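Local coordinates for DUF357 domain-containing protein (Archaeoglobus fulgidus DSM 4304, PDB 2OO2), which is of unknown function but folds as a small three-helix protein that pairs with a second copy of itself, at residues Leu65-Gly68 with Leu69-Lys73. Sequence-based numbering, arbitrary orientation.
Sequences LEIG and LEVGK
L65 to K73 span the C-terminal end of helix 51-70 and the turn that follows it, and their contact is local: the last helical turn closed by a Schellman motif. From here the chain turns into strand 74-76, which pairs antiparallel with strand 25-27. Three regular helical bonds precede the cap: L69 N to L65 O, E70 N to E66 O and V71 N to I67 O. G72 is the first residue to leave helical backbone angles, with a positive phi (61°). K73 N reaches back to G68 O at 2.8 Å, in the carbonyl plane, although its N-H is bent away from a straight line. G72 N bonds to L69 O at 3.2 Å and supplies the inner bond of the motif. On the inward side, L65 and L69 lie side by side and point the same way, with L65 CD2 3.7 Å from L69 CD1. The L65 CG stands anti to the backbone N (chi1 -166°), and this carries CD2 to its neighbour even though CB starts off away from it. Both leucines also touch R21 of helix 3-21, and L69 packs on L74 of the strand. The E66 carboxylate comes near the same methyl, with OE2 4.0 Å from L69 CD1. Another side of the turn faces the second subunit. There I67 packs on W64 and V71 on F31 of that subunit. Within the turn these two residues meet loosely through I67 CG2 and V71 CG1, 4.3 Å apart. The closer touch is to the backbone: V71 CG2, set between its own backbone N and carbonyl carbon, lies 3.2 Å from I67 O.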
ATOM      1  N   LEU A  65       0.301   1.708   9.070  1.00 32.23           N
ATOM      2  CA  LEU A  65      -0.685   1.919  10.133  1.00 30.66           C
ATOM      3  C   LEU A  65      -1.503   0.660  10.444  1.00 32.76           C
ATOM      4  O   LEU A  65      -1.435   0.152  11.618  1.00 30.63           O
ATOM      5  CB  LEU A  65      -1.583   3.150   9.842  1.00 31.21           C
ATOM      6  CG  LEU A  65      -2.417   3.659  11.015  1.00 30.39           C
ATOM      7  CD1 LEU A  65      -2.929   5.055  10.665  1.00 33.65           C
ATOM      8  CD2 LEU A  65      -3.563   2.739  11.358  1.00 28.97           C
ATOM      9  N   GLU A  66      -2.197   0.080   9.456  1.00 30.34           N
ATOM     10  CA  GLU A  66      -3.006  -1.143   9.648  1.00 34.98           C
ATOM     11  C   GLU A  66      -2.195  -2.366  10.102  1.00 35.14           C
ATOM     12  O   GLU A  66      -2.597  -3.021  11.019  1.00 36.19           O
ATOM     13  CB  GLU A  66      -3.831  -1.526   8.441  1.00 34.65           C
ATOM     14  CG  GLU A  66      -4.990  -0.543   8.258  1.00 37.37           C
ATOM     15  CD  GLU A  66      -5.972  -0.496   9.458  1.00 39.07           C
ATOM     16  OE1 GLU A  66      -6.756  -1.429   9.686  1.00 42.41           O
ATOM     17  OE2 GLU A  66      -6.000   0.517  10.132  1.00 45.10           O
ATOM     18  N   ILE A  67      -1.054  -2.601   9.477  1.00 36.84           N
ATOM     19  CA  ILE A  67      -0.200  -3.748   9.792  1.00 38.89           C
ATOM     20  C   ILE A  67       0.500  -3.556  11.152  1.00 39.39           C
ATOM     21  O   ILE A  67       0.680  -4.542  11.893  1.00 42.22           O
ATOM     22  CB  ILE A  67       0.786  -4.126   8.634  1.00 39.32           C
ATOM     23  CG1 ILE A  67       0.003  -4.461   7.347  1.00 37.78           C
ATOM     24  CG2 ILE A  67       1.667  -5.301   9.054  1.00 39.34           C
ATOM     25  CD1 ILE A  67       0.850  -4.448   6.023  1.00 39.56           C
ATOM     26  N   GLY A  68       0.881  -2.319  11.462  1.00 38.63           N
ATOM     27  CA  GLY A  68       1.369  -1.932  12.780  1.00 39.36           C
ATOM     28  C   GLY A  68       0.359  -2.297  13.867  1.00 40.34           C
ATOM     29  O   GLY A  68       0.742  -2.883  14.900  1.00 39.30           O
ATOM     30  N   LEU A  69      -0.916  -1.916  13.654  1.00 39.96           N
ATOM     31  CA  LEU A  69      -2.023  -2.305  14.566  1.00 40.54           C
ATOM     32  C   LEU A  69      -2.180  -3.836  14.676  1.00 43.12           C
ATOM     33  O   LEU A  69      -2.273  -4.380  15.808  1.00 41.81           O
ATOM     34  CB  LEU A  69      -3.357  -1.664  14.155  1.00 39.36           C
ATOM     35  CG  LEU A  69      -3.547  -0.182  14.493  1.00 35.33           C
ATOM     36  CD1 LEU A  69      -4.832   0.346  13.912  1.00 35.20           C
ATOM     37  CD2 LEU A  69      -3.509   0.080  16.026  1.00 35.55           C
ATOM     38  N   GLU A  70      -2.169  -4.527  13.520  1.00 42.85           N
ATOM     39  CA  GLU A  70      -2.325  -5.986  13.496  1.00 45.81           C
ATOM     40  C   GLU A  70      -1.242  -6.719  14.300  1.00 45.46           C
ATOM     41  O   GLU A  70      -1.543  -7.653  15.025  1.00 46.11           O
ATOM     42  CB  GLU A  70      -2.380  -6.531  12.064  1.00 46.28           C
ATOM     43  CG  GLU A  70      -2.939  -7.975  11.963  1.00 51.92           C
ATOM     44  CD  GLU A  70      -4.379  -8.065  12.443  1.00 58.64           C
ATOM     45  OE1 GLU A  70      -5.209  -7.244  12.001  1.00 61.07           O
ATOM     46  OE2 GLU A  70      -4.686  -8.950  13.281  1.00 62.96           O
ATOM     47  N   VAL A  71       0.010  -6.303  14.170  1.00 45.52           N
ATOM     48  CA  VAL A  71       1.107  -7.037  14.804  1.00 45.81           C
ATOM     49  C   VAL A  71       1.405  -6.510  16.213  1.00 46.01           C
ATOM     50  O   VAL A  71       2.368  -6.956  16.886  1.00 47.07           O
ATOM     51  CB  VAL A  71       2.390  -7.042  13.927  1.00 45.34           C
ATOM     52  CG1 VAL A  71       2.128  -7.716  12.565  1.00 45.76           C
ATOM     53  CG2 VAL A  71       2.988  -5.646  13.793  1.00 45.00           C
ATOM     54  N   GLY A  72       0.575  -5.562  16.643  1.00 44.99           N
ATOM     55  CA  GLY A  72       0.713  -4.857  17.908  1.00 45.23           C
ATOM     56  C   GLY A  72       1.989  -4.057  18.086  1.00 46.20           C
ATOM     57  O   GLY A  72       2.553  -4.032  19.178  1.00 46.40           O
ATOM     58  N   LYS A  73       2.479  -3.435  17.012  1.00 44.46           N
ATOM     59  CA  LYS A  73       3.517  -2.398  17.102  1.00 44.89           C
ATOM     60  C   LYS A  73       2.915  -1.009  17.351  1.00 44.29           C
ATOM     61  O   LYS A  73       3.632  -0.072  17.760  1.00 45.04           O
ATOM     62  CB  LYS A  73       4.371  -2.374  15.830  1.00 45.11           C
ATOM     63  CG  LYS A  73       5.260  -3.590  15.618  1.00 48.67           C
ATOM     64  CD  LYS A  73       6.527  -3.522  16.488  1.00 52.57           C
ATOM     65  CE  LYS A  73       7.581  -4.535  16.036  1.00 54.02           C
ATOM     66  NZ  LYS A  73       8.932  -3.988  16.347  1.00 56.39           N
TER